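Local coordinates for protein type I modular polyketide synthase (Streptomyces albus subsp. albus, PDB 6IYT) that probably transfers ethylmalonyl extender units from coenzyme A to an acyl carrier protein during salinomycin polyketide assembly, at residues A148-V153 against F189-S194; M135-L140 against S167-A172; Q128-A133 against F391-A396; L184-F189 against Q233-R238. All coordinates share one frame; numbering follows the deposited sequence.

Overall arrangement
From the N terminus the chain first passes 128-133, the loop after strand 120-125. It closes as contact 3 only at 391-396, so the other three contacts all lie within that long excursion. Contact 2 opens at 135-140 and closes at 167-172. Contact 1 opens between those two segments, at 148-153, and closes later at 189-194, so contacts 1 and 2 cross. Contact 4 runs from 184-189 to 233-238; it crosses contact 1 and shares Phe189 with it. Contacts 1, 2 and 4 join the helices around helix 181-200. Contact 3 ties together loops leaving two neighbouring strands of the parallel sheet.

Contact 1: A148-V153 against F189-S194; sequences ARFAEV and FTVMVS
A chi1 of 178° in Val153 sends CG1 away from its own backbone N and aims both methyls at helix 181-200. CG1 reaches Phe189 CE2 at 3.6 Å and Thr190 CA at 3.7 Å. CG2 meets Val193 CG1 at 3.7 Å. Val153 is thus a knob in the hole formed by Phe189, Thr190, Val193 and Ser194. One turn earlier, Arg149 also has CG opposite its backbone N (chi1 -177°), and a bend at chi2 brings the guanidinium past Val193 CG1. Its NE gives a hydrogen bond to a water at 2.9 Å, and that water donates to Val193 O. In the guanidinium plane, NH2 forms a salt bridge with Glu152 OE1 at 2.8 Å. Ser194 OG lies close to the other helix, 3.1 Å from Phe150 CA, but its proton goes back to Thr190 O at 2.8 Å. That oxygen also accepts from Ser194 N, from the opposite face of its plane. Thr190 OG1, near the Phe150 ring, is bonded to Val187 O. The axes of the two segments make an angle of 137° and approach to 8.8 Å. This is a single knob-in-hole contact between helices 144-158 and 181-200, in the helical part of the acyltransferase domain.

Contact 2: M135-L140 against S167-A172; sequences MAVELL and SVVRGA
Val169 CG1 and the guanidinium of Arg170 carry most of the side-chain contact with 135-140. Val169 CG1 touches Ala136 CB at 4.0 Å and Leu140 CD1 at 4.1 Å. Val137 CG2 slides past it and comes 3.4 Å from Val169 O. Arg170 reaches across with a chain extended from CG to NE. Its chi4 of -85° then turns the guanidinium so that Leu140 CD1 lies over one face, while Val137 CG1 approaches NH2 obliquely at 3.8 Å. Leu140 CB is 3.6 Å from NH1. No direct hydrogen bond joins the segments. A water does so instead, donating to Met135 O at 2.7 Å and to Val169 O at 2.8 Å.

The next shell fixes these groups. Arg170 forms salt bridges through NE with Glu166 and through NH1 with Asp141, which hold its planar end in place and probably offset its charge. Ala136 is the N-cap of helix 137-142, and its O accepts from Leu140 N. Gly171, at positive phi, forms a Schellman motif with the last turn of the helix: Gly171 N bonds to Val168 O and Ala172 N to Ser167 O.

Further out, Phe150 of helix 144-158 packs on both Leu140 and Val169. Val187 of helix 181-200 also touches Val169, and Met135 rests on Val191 of that same helix.

Contact 3: Q128-A133 against F391-A396; sequences QGSQWA and FVESSA
Ser130 and Ser395 meet beside Glu393 OE2, a buried oxygen that takes two hydrogen bonds. Ser395 OG donates to it at 2.6 Å, on the anti side of the carboxylate, and the backbone N of Val399 is the second donor. OE1 of the same carboxylate accepts from Leu400 N, so backbone N-H groups just before helix 401-411 hold both oxygens. Ser130 OG lies 3.2 Å from Ser395 CB, and its hydrogen bond goes to His397 O. The direct polar bond between the segments runs from Trp132 NE1 to Ala396 O at 2.8 Å, with an N-H...O angle of 149°. The oxygen is almost in the indole plane, but the donor stands 50° out of the carbonyl plane, off the lone pairs. A chi1 of 50° places the indole so that NE1 faces Ala396. Ala396 CB touches both partners, 3.5 Å from Ser130 O and 3.7 Å from Trp132 NE1. Within 128-133, Gln131 OE1 accepts from Gly129 N at 2.8 Å and braces the loop. Segment 128-133 carries most of the GQGSQ signature of acyltransferases. Its approach to the end of strand 388-393 is characteristic of loops at the C-terminal edge of a parallel alpha/beta sheet.

Contact 4: L184-F189 against Q233-R238; sequences LQPVLF and QVVVLR
Apolar contacts dominate, and Val235 is their centre. Its CG1 lies over one face of the Phe189 ring, 4.0 Å from CG, and equally close to Pro186 CA. A chi1 of 71° puts this methyl between the backbone N and the carbonyl carbon. That leaves CG2 directed at Gln185, where it is 3.7 Å from CB and also 3.7 Å from the backbone O. Next to it, Pro186 and Val236 cross at about a right angle, with Pro186 CG 3.9 Å from Val236 CG2.

Polar contact is made through water. One molecule donates to Gln185 OE1 at 2.6 Å and accepts from Arg238 NE at 2.8 Å. It lies at the edge of the guanidinium, in its plane. The extended Gln185 chain carries its amide to this water. Arg238 NH1 is further bonded to Asn369 OD1, which fixes the guanidinium from outside the pair.

The backbones make no hydrogen bond to each other. Pro186 has no N-H to give the turn before, and helix 181-200 is kinked there. Pro186 and Val235 are also where the two backbones come nearest.

The axes of the two segments make an angle of 160° and approach to 8.6 Å. This is close antiparallel helix packing, in the helical layer beside the probable nucleophile elbow that links strand 208-211 to helix 215-223. Gln185 lies near that turn.

Contact 1: A148-V153 against F189-S194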
loop_
_atom_site.group_PDB
_atom_site.type_symbol
_atom_site.label_atom_id
_atom_site.label_comp_id
_atom_site.label_asym_id
_atom_site.label_seq_id
_atom_site.Cartn_x
_atom_site.Cartn_y
_atom_site.Cartn_z
ATOM N N ALA A 148 -10.708 4.396 13.549
ATOM C CA ALA A 148 -11.041 3.296 14.460
ATOM C C ALA A 148 -10.013 2.187 14.404
ATOM O O ALA A 148 -9.641 1.621 15.438
ATOM C CB ALA A 148 -12.418 2.742 14.138
ATOM N N ARG A 149 -9.642 1.783 13.190
ATOM C CA ARG A 149 -8.691 0.734 13.027
ATOM C C ARG A 149 -7.338 1.185 13.484
ATOM O O ARG A 149 -6.618 0.435 14.148
ATOM C CB ARG A 149 -8.641 0.263 11.589
ATOM C CG ARG A 149 -7.687 -0.904 11.385
ATOM C CD ARG A 149 -8.127 -2.136 12.167
ATOM N NE ARG A 149 -7.456 -3.331 11.665
ATOM C CZ ARG A 149 -7.238 -4.433 12.360
ATOM N NH1 ARG A 149 -6.702 -5.480 11.756
ATOM N NH2 ARG A 149 -7.651 -4.534 13.613
ATOM N N PHE A 150 -7.013 2.442 13.197
ATOM C CA PHE A 150 -5.733 3.024 13.627
ATOM C C PHE A 150 -5.629 3.030 15.171
ATOM O O PHE A 150 -4.660 2.563 15.708
ATOM C CB PHE A 150 -5.565 4.447 13.031
ATOM C CG PHE A 150 -4.248 5.119 13.364
ATOM C CD1 PHE A 150 -4.021 5.663 14.625
ATOM C CD2 PHE A 150 -3.292 5.320 12.378
ATOM C CE1 PHE A 150 -2.827 6.295 14.910
ATOM C CE2 PHE A 150 -2.125 6.015 12.648
ATOM C CZ PHE A 150 -1.888 6.472 13.927
ATOM N N ALA A 151 -6.751 3.289 15.848
ATOM C CA ALA A 151 -6.776 3.255 17.313
ATOM C C ALA A 151 -6.519 1.866 17.852
ATOM O O ALA A 151 -5.740 1.709 18.811
ATOM C CB ALA A 151 -8.102 3.785 17.837
ATOM N N GLU A 152 -7.131 0.850 17.234
ATOM C CA GLU A 152 -6.926 -0.552 17.658
ATOM C C GLU A 152 -5.470 -0.930 17.522
ATOM O O GLU A 152 -4.901 -1.585 18.393
ATOM C CB GLU A 152 -7.767 -1.526 16.813
ATOM C CG GLU A 152 -9.268 -1.272 16.842
ATOM C CD GLU A 152 -10.068 -2.293 16.006
ATOM O OE1 GLU A 152 -9.448 -3.022 15.176
ATOM O OE2 GLU A 152 -11.299 -2.435 16.258
ATOM N N VAL A 153 -4.898 -0.638 16.361
ATOM C CA VAL A 153 -3.554 -1.074 16.075
ATOM C C VAL A 153 -2.504 -0.286 16.905
ATOM O O VAL A 153 -1.603 -0.869 17.482
ATOM C CB VAL A 153 -3.246 -0.912 14.600
ATOM C CG1 VAL A 153 -1.810 -1.337 14.330
ATOM C CG2 VAL A 153 -4.224 -1.736 13.765
ATOM N N PHE A 189 3.716 0.322 10.186
ATOM C CA PHE A 189 2.909 -0.824 10.496
ATOM C C PHE A 189 1.452 -0.418 10.790
ATOM O O PHE A 189 0.532 -0.956 10.206
ATOM C CB PHE A 189 3.494 -1.552 11.698
ATOM C CG PHE A 189 2.584 -2.576 12.289
ATOM C CD1 PHE A 189 2.540 -3.858 11.767
ATOM C CD2 PHE A 189 1.939 -2.330 13.458
ATOM C CE1 PHE A 189 1.743 -4.843 12.336
ATOM C CE2 PHE A 189 1.163 -3.298 14.057
ATOM C CZ PHE A 189 1.070 -4.572 13.491
ATOM N N THR A 190 1.274 0.600 11.621
ATOM C CA THR A 190 -0.060 1.016 12.028
ATOM C C THR A 190 -0.800 1.579 10.845
ATOM O O THR A 190 -1.938 1.209 10.602
ATOM C CB THR A 190 -0.025 2.057 13.170
ATOM O OG1 THR A 190 0.505 3.293 12.686
ATOM C CG2 THR A 190 0.799 1.561 14.251
ATOM N N VAL A 191 -0.107 2.347 10.035
ATOM C CA VAL A 191 -0.738 2.978 8.887
ATOM C C VAL A 191 -1.129 1.912 7.825
ATOM O O VAL A 191 -2.266 1.922 7.315
ATOM C CB VAL A 191 0.163 4.046 8.266
ATOM C CG1 VAL A 191 -0.337 4.422 6.903
ATOM C CG2 VAL A 191 0.241 5.265 9.157
ATOM N N MET A 192 -0.248 0.938 7.585
ATOM C CA MET A 192 -0.499 -0.075 6.503
ATOM C C MET A 192 -1.642 -1.021 6.888
ATOM O O MET A 192 -2.533 -1.322 6.082
ATOM C CB MET A 192 0.763 -0.878 6.233
ATOM C CG MET A 192 1.752 -0.165 5.355
ATOM S SD MET A 192 3.113 -1.243 4.816
ATOM C CE MET A 192 3.850 -1.694 6.350
ATOM N N VAL A 193 -1.667 -1.425 8.132
ATOM C CA VAL A 193 -2.735 -2.264 8.585
ATOM C C VAL A 193 -4.054 -1.505 8.536
ATOM O O VAL A 193 -5.092 -2.072 8.184
ATOM C CB VAL A 193 -2.467 -2.778 10.021
ATOM C CG1 VAL A 193 -3.694 -3.505 10.552
ATOM C CG2 VAL A 193 -1.237 -3.693 10.054
ATOM N N SER A 194 -4.043 -0.230 8.931
ATOM C CA SER A 194 -5.292 0.530 9.007
ATOM C C SER A 194 -5.826 0.900 7.636
ATOM O O SER A 194 -7.044 1.015 7.441
ATOM C CB SER A 194 -5.108 1.804 9.829
ATOM O OG SER A 194 -4.640 1.492 11.123
HETATM O O HOH W 1 -6.755 -4.059 8.913
#

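Contact 2: M135-L140 against S167-A172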
loop_
_atom_site.group_PDB
_atom_site.type_symbol
_atom_site.label_atom_id
_atom_site.label_comp_id
_atom_site.label_asym_id
_atom_site.label_seq_id
_atom_site.Cartn_x
_atom_site.Cartn_y
_atom_site.Cartn_z
ATOM N N MET A 135 1.808 12.309 6.579
ATOM C CA MET A 135 0.951 11.159 6.200
ATOM C C MET A 135 -0.034 10.775 7.322
ATOM O O MET A 135 0.284 10.877 8.511
ATOM C CB MET A 135 1.813 9.931 5.836
ATOM C CG MET A 135 2.585 9.344 7.011
ATOM S SD MET A 135 3.574 7.941 6.484
ATOM C CE MET A 135 2.306 6.718 6.248
ATOM N N ALA A 136 -1.229 10.358 6.913
ATOM C CA ALA A 136 -2.270 9.776 7.797
ATOM C C ALA A 136 -3.110 10.788 8.560
ATOM O O ALA A 136 -4.192 10.463 9.003
ATOM C CB ALA A 136 -1.689 8.748 8.762
ATOM N N VAL A 137 -2.581 11.992 8.759
ATOM C CA VAL A 137 -3.272 12.996 9.561
ATOM C C VAL A 137 -4.643 13.323 8.963
ATOM O O VAL A 137 -5.625 13.350 9.651
ATOM C CB VAL A 137 -2.452 14.308 9.685
ATOM C CG1 VAL A 137 -3.239 15.337 10.490
ATOM C CG2 VAL A 137 -1.119 14.034 10.336
ATOM N N GLU A 138 -4.686 13.583 7.676
ATOM C CA GLU A 138 -5.909 14.048 7.065
ATOM C C GLU A 138 -6.909 12.914 7.002
ATOM O O GLU A 138 -8.093 13.121 7.211
ATOM C CB GLU A 138 -5.656 14.602 5.671
ATOM C CG GLU A 138 -6.889 15.236 5.056
ATOM C CD GLU A 138 -6.636 15.776 3.653
ATOM O OE1 GLU A 138 -7.642 16.099 2.950
ATOM O OE2 GLU A 138 -5.447 15.776 3.219
ATOM N N LEU A 139 -6.409 11.678 6.931
ATOM C CA LEU A 139 -7.307 10.535 6.909
ATOM C C LEU A 139 -7.850 10.175 8.313
ATOM O O LEU A 139 -9.024 9.905 8.468
ATOM C CB LEU A 139 -6.630 9.332 6.246
ATOM C CG LEU A 139 -7.573 8.259 5.754
ATOM C CD1 LEU A 139 -8.583 8.837 4.775
ATOM C CD2 LEU A 139 -6.799 7.111 5.129
ATOM N N LEU A 140 -7.039 10.390 9.351
ATOM C CA LEU A 140 -7.538 10.295 10.685
ATOM C C LEU A 140 -8.699 11.260 10.886
ATOM O O LEU A 140 -9.665 10.918 11.543
ATOM C CB LEU A 140 -6.457 10.583 11.718
ATOM C CG LEU A 140 -5.373 9.497 11.951
ATOM C CD1 LEU A 140 -4.318 10.056 12.876
ATOM C CD2 LEU A 140 -5.918 8.226 12.523
ATOM N N SER A 167 -0.026 10.788 18.320
ATOM C CA SER A 167 0.684 12.062 18.583
ATOM C C SER A 167 1.890 12.200 17.651
ATOM O O SER A 167 2.221 13.285 17.201
ATOM C CB SER A 167 1.144 12.159 20.035
ATOM O OG SER A 167 0.043 12.169 20.916
ATOM N N VAL A 168 2.615 11.112 17.468
ATOM C CA VAL A 168 3.769 11.125 16.612
ATOM C C VAL A 168 3.362 11.406 15.170
ATOM O O VAL A 168 3.961 12.263 14.477
ATOM C CB VAL A 168 4.563 9.791 16.721
ATOM C CG1 VAL A 168 5.497 9.627 15.546
ATOM C CG2 VAL A 168 5.362 9.773 18.004
ATOM N N VAL A 169 2.294 10.746 14.734
ATOM C CA VAL A 169 1.761 10.955 13.413
ATOM C C VAL A 169 1.308 12.398 13.198
ATOM O O VAL A 169 1.571 12.992 12.135
ATOM C CB VAL A 169 0.599 9.983 13.149
ATOM C CG1 VAL A 169 -0.297 10.480 12.037
ATOM C CG2 VAL A 169 1.159 8.609 12.822
ATOM N N ARG A 170 0.737 13.001 14.241
ATOM C CA ARG A 170 0.280 14.404 14.160
ATOM C C ARG A 170 1.419 15.422 14.438
ATOM O O ARG A 170 1.231 16.634 14.290
ATOM C CB ARG A 170 -0.868 14.635 15.133
ATOM C CG ARG A 170 -2.131 13.856 14.798
ATOM C CD ARG A 170 -3.265 14.229 15.721
ATOM N NE ARG A 170 -4.496 13.515 15.401
ATOM C CZ ARG A 170 -5.377 13.892 14.486
ATOM N NH1 ARG A 170 -6.469 13.161 14.281
ATOM N NH2 ARG A 170 -5.160 14.960 13.741
ATOM N N GLY A 171 2.607 14.925 14.759
ATOM C CA GLY A 171 3.751 15.789 15.057
ATOM C C GLY A 171 3.517 16.678 16.252
ATOM O O GLY A 171 3.861 17.879 16.222
ATOM N N ALA A 172 2.846 16.149 17.258
ATOM C CA ALA A 172 2.578 16.899 18.461
ATOM C C ALA A 172 3.906 17.340 19.101
ATOM O O ALA A 172 4.944 16.712 18.908
ATOM C CB ALA A 172 1.767 16.069 19.431
HETATM O O HOH W 2 2.558 11.708 9.807
#

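Contact 3: Q128-A133 against F391-A396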
loop_
_atom_site.group_PDB
_atom_site.type_symbol
_atom_site.label_atom_id
_atom_site.label_comp_id
_atom_site.label_asym_id
_atom_site.label_seq_id
_atom_site.Cartn_x
_atom_site.Cartn_y
_atom_site.Cartn_z
ATOM N N GLN A 128 10.121 0.082 4.063
ATOM C CA GLN A 128 10.376 1.507 4.154
ATOM C C GLN A 128 10.451 2.102 2.767
ATOM O O GLN A 128 10.706 1.396 1.788
ATOM C CB GLN A 128 11.654 1.788 4.937
ATOM C CG GLN A 128 11.388 2.185 6.364
ATOM C CD GLN A 128 12.614 2.105 7.233
ATOM O OE1 GLN A 128 13.485 2.995 7.206
ATOM N NE2 GLN A 128 12.719 1.045 7.977
ATOM N N GLY A 129 10.125 3.382 2.665
ATOM C CA GLY A 129 10.093 4.069 1.376
ATOM C C GLY A 129 8.733 4.695 1.135
ATOM O O GLY A 129 8.579 5.599 0.278
ATOM N N SER A 130 7.740 4.198 1.883
ATOM C CA SER A 130 6.328 4.638 1.784
ATOM C C SER A 130 6.075 6.025 2.413
ATOM O O SER A 130 4.992 6.596 2.261
ATOM C CB SER A 130 5.436 3.599 2.501
ATOM O OG SER A 130 4.719 2.870 1.547
ATOM N N GLN A 131 6.940 6.404 3.333
ATOM C CA GLN A 131 6.590 7.404 4.312
ATOM C C GLN A 131 6.594 8.793 3.670
ATOM O O GLN A 131 7.420 9.072 2.807
ATOM C CB GLN A 131 7.605 7.344 5.512
ATOM C CG GLN A 131 9.062 7.631 5.141
ATOM C CD GLN A 131 9.880 6.388 4.773
ATOM O OE1 GLN A 131 9.334 5.348 4.434
ATOM N NE2 GLN A 131 11.214 6.492 4.895
ATOM N N TRP A 132 5.752 9.690 4.175
ATOM C CA TRP A 132 5.886 11.103 3.893
ATOM C C TRP A 132 5.418 11.973 5.057
ATOM O O TRP A 132 4.617 11.553 5.898
ATOM C CB TRP A 132 5.141 11.483 2.613
ATOM C CG TRP A 132 3.713 11.001 2.537
ATOM C CD1 TRP A 132 3.282 9.787 2.084
ATOM C CD2 TRP A 132 2.527 11.790 2.752
ATOM N NE1 TRP A 132 1.913 9.773 2.004
ATOM C CE2 TRP A 132 1.428 10.997 2.396
ATOM C CE3 TRP A 132 2.295 13.094 3.237
ATOM C CZ2 TRP A 132 0.131 11.470 2.451
ATOM C CZ3 TRP A 132 1.008 13.555 3.282
ATOM C CH2 TRP A 132 -0.057 12.731 2.949
ATOM N N ALA A 133 6.047 13.134 5.178
ATOM C CA ALA A 133 5.810 13.994 6.303
ATOM C C ALA A 133 4.376 14.479 6.273
ATOM O O ALA A 133 3.908 15.013 5.256
ATOM C CB ALA A 133 6.775 15.171 6.280
ATOM N N PHE A 391 -3.725 -6.268 -7.451
ATOM C CA PHE A 391 -2.709 -6.104 -6.430
ATOM C C PHE A 391 -2.964 -4.779 -5.792
ATOM O O PHE A 391 -2.858 -3.749 -6.469
ATOM C CB PHE A 391 -1.305 -6.075 -7.053
ATOM C CG PHE A 391 -0.843 -7.415 -7.609
ATOM C CD1 PHE A 391 -1.392 -7.926 -8.767
ATOM C CD2 PHE A 391 0.207 -8.093 -7.033
ATOM C CE1 PHE A 391 -0.906 -9.104 -9.324
ATOM C CE2 PHE A 391 0.583 -9.345 -7.504
ATOM C CZ PHE A 391 0.021 -9.849 -8.656
ATOM N N VAL A 392 -3.306 -4.775 -4.516
ATOM C CA VAL A 392 -3.624 -3.521 -3.839
ATOM C C VAL A 392 -2.523 -3.225 -2.844
ATOM O O VAL A 392 -2.288 -4.009 -1.930
ATOM C CB VAL A 392 -4.974 -3.620 -3.100
ATOM C CG1 VAL A 392 -5.220 -2.383 -2.223
ATOM C CG2 VAL A 392 -6.098 -3.859 -4.074
ATOM N N GLU A 393 -1.769 -2.154 -3.070
ATOM C CA GLU A 393 -0.708 -1.794 -2.154
ATOM C C GLU A 393 -1.271 -0.918 -1.047
ATOM O O GLU A 393 -1.702 0.199 -1.277
ATOM C CB GLU A 393 0.482 -1.143 -2.884
ATOM C CG GLU A 393 1.678 -0.890 -1.960
ATOM C CD GLU A 393 2.767 -0.089 -2.612
ATOM O OE1 GLU A 393 3.204 -0.476 -3.719
ATOM O OE2 GLU A 393 3.262 0.892 -1.975
ATOM N N SER A 394 -1.313 -1.486 0.150
ATOM C CA SER A 394 -1.945 -0.885 1.312
ATOM C C SER A 394 -0.971 0.065 2.035
ATOM O O SER A 394 -0.544 -0.210 3.165
ATOM C CB SER A 394 -2.406 -1.994 2.259
ATOM O OG SER A 394 -3.236 -1.493 3.302
ATOM N N SER A 395 -0.597 1.153 1.354
ATOM C CA SER A 395 0.514 2.002 1.795
ATOM C C SER A 395 0.222 3.502 1.603
ATOM O O SER A 395 -0.691 3.871 0.912
ATOM C CB SER A 395 1.763 1.648 1.006
ATOM O OG SER A 395 1.634 2.060 -0.319
ATOM N N ALA A 396 1.026 4.334 2.265
ATOM C CA ALA A 396 0.907 5.779 2.206
ATOM C C ALA A 396 1.427 6.358 0.871
ATOM O O ALA A 396 1.113 7.465 0.536
ATOM C CB ALA A 396 1.669 6.395 3.375
#

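Contact 4: L184-F189 against Q233-R238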
loop_
_atom_site.group_PDB
_atom_site.type_symbol
_atom_site.label_atom_id
_atom_site.label_comp_id
_atom_site.label_asym_id
_atom_site.label_seq_id
_atom_site.Cartn_x
_atom_site.Cartn_y
_atom_site.Cartn_z
ATOM N N LEU A 184 9.557 5.091 13.142
ATOM C CA LEU A 184 8.977 4.929 11.813
ATOM C C LEU A 184 8.358 3.553 11.576
ATOM O O LEU A 184 7.244 3.446 11.020
ATOM C CB LEU A 184 10.048 5.204 10.757
ATOM C CG LEU A 184 9.615 5.159 9.313
ATOM C CD1 LEU A 184 8.537 6.196 9.093
ATOM C CD2 LEU A 184 10.828 5.428 8.408
ATOM N N GLN A 185 9.095 2.479 11.878
ATOM C CA GLN A 185 8.576 1.153 11.513
ATOM C C GLN A 185 7.234 0.858 12.220
ATOM O O GLN A 185 6.307 0.415 11.594
ATOM C CB GLN A 185 9.591 0.058 11.748
ATOM C CG GLN A 185 10.812 0.182 10.860
ATOM C CD GLN A 185 11.618 -1.112 10.756
ATOM O OE1 GLN A 185 11.210 -2.160 11.258
ATOM N NE2 GLN A 185 12.718 -1.054 10.026
ATOM N N PRO A 186 7.124 1.164 13.523
ATOM C CA PRO A 186 5.824 0.863 14.109
ATOM C C PRO A 186 4.716 1.787 13.634
ATOM O O PRO A 186 3.536 1.353 13.523
ATOM C CB PRO A 186 6.078 1.033 15.642
ATOM C CG PRO A 186 7.550 0.796 15.799
ATOM C CD PRO A 186 8.133 1.459 14.556
ATOM N N VAL A 187 5.072 3.014 13.247
ATOM C CA VAL A 187 4.076 3.933 12.670
ATOM C C VAL A 187 3.627 3.451 11.263
ATOM O O VAL A 187 2.448 3.350 11.000
ATOM C CB VAL A 187 4.608 5.347 12.589
ATOM C CG1 VAL A 187 3.743 6.172 11.672
ATOM C CG2 VAL A 187 4.664 5.955 13.972
ATOM N N LEU A 188 4.588 3.038 10.431
ATOM C CA LEU A 188 4.278 2.433 9.124
ATOM C C LEU A 188 3.387 1.210 9.239
ATOM O O LEU A 188 2.491 1.027 8.438
ATOM C CB LEU A 188 5.563 2.060 8.400
ATOM C CG LEU A 188 6.074 2.880 7.219
ATOM C CD1 LEU A 188 5.541 4.281 7.138
ATOM C CD2 LEU A 188 7.597 2.839 7.121
ATOM N N PHE A 189 3.716 0.322 10.186
ATOM C CA PHE A 189 2.909 -0.824 10.496
ATOM C C PHE A 189 1.452 -0.418 10.790
ATOM O O PHE A 189 0.532 -0.956 10.206
ATOM C CB PHE A 189 3.494 -1.552 11.698
ATOM C CG PHE A 189 2.584 -2.576 12.289
ATOM C CD1 PHE A 189 2.540 -3.858 11.767
ATOM C CD2 PHE A 189 1.939 -2.330 13.458
ATOM C CE1 PHE A 189 1.743 -4.843 12.336
ATOM C CE2 PHE A 189 1.163 -3.298 14.057
ATOM C CZ PHE A 189 1.070 -4.572 13.491
ATOM N N GLN A 233 4.481 -6.097 18.678
ATOM C CA GLN A 233 5.656 -6.302 19.465
ATOM C C GLN A 233 6.874 -6.690 18.616
ATOM O O GLN A 233 7.982 -6.210 18.883
ATOM C CB GLN A 233 5.395 -7.351 20.558
ATOM C CG GLN A 233 6.483 -7.421 21.591
ATOM C CD GLN A 233 6.153 -8.352 22.757
ATOM O OE1 GLN A 233 5.072 -8.912 22.840
ATOM N NE2 GLN A 233 7.057 -8.419 23.711
ATOM N N VAL A 234 6.662 -7.458 17.542
ATOM C CA VAL A 234 7.743 -7.780 16.629
ATOM C C VAL A 234 8.303 -6.521 15.988
ATOM O O VAL A 234 9.535 -6.317 15.958
ATOM C CB VAL A 234 7.338 -8.767 15.534
ATOM C CG1 VAL A 234 8.433 -8.912 14.533
ATOM C CG2 VAL A 234 6.994 -10.129 16.111
ATOM N N VAL A 235 7.436 -5.683 15.448
ATOM C CA VAL A 235 7.939 -4.508 14.731
ATOM C C VAL A 235 8.605 -3.498 15.672
ATOM O O VAL A 235 9.655 -2.945 15.331
ATOM C CB VAL A 235 6.878 -3.826 13.833
ATOM C CG1 VAL A 235 5.823 -3.129 14.651
ATOM C CG2 VAL A 235 7.558 -2.827 12.904
ATOM N N VAL A 236 8.103 -3.384 16.897
ATOM C CA VAL A 236 8.702 -2.489 17.879
ATOM C C VAL A 236 10.082 -2.999 18.290
ATOM O O VAL A 236 11.055 -2.275 18.233
ATOM C CB VAL A 236 7.819 -2.323 19.135
ATOM C CG1 VAL A 236 8.602 -1.589 20.248
ATOM C CG2 VAL A 236 6.559 -1.545 18.798
ATOM N N LEU A 237 10.182 -4.259 18.657
ATOM C CA LEU A 237 11.441 -4.752 19.207
ATOM C C LEU A 237 12.510 -4.870 18.150
ATOM O O LEU A 237 13.667 -4.597 18.417
ATOM C CB LEU A 237 11.254 -6.086 19.898
ATOM C CG LEU A 237 10.456 -6.055 21.189
ATOM C CD1 LEU A 237 10.372 -7.479 21.749
ATOM C CD2 LEU A 237 11.047 -5.091 22.212
ATOM N N ARG A 238 12.155 -5.379 16.981
ATOM C CA ARG A 238 13.122 -5.496 15.930
ATOM C C ARG A 238 13.657 -4.139 15.481
ATOM O O ARG A 238 14.854 -3.977 15.314
ATOM C CB ARG A 238 12.592 -6.277 14.754
ATOM C CG ARG A 238 13.737 -6.863 13.947
ATOM C CD ARG A 238 13.243 -7.851 12.899
ATOM N NE ARG A 238 12.520 -7.181 11.819
ATOM C CZ ARG A 238 12.037 -7.826 10.760
ATOM N NH1 ARG A 238 12.166 -9.136 10.687
ATOM N NH2 ARG A 238 11.473 -7.149 9.750
HETATM O O HOH W 3 12.166 -4.525 10.897
#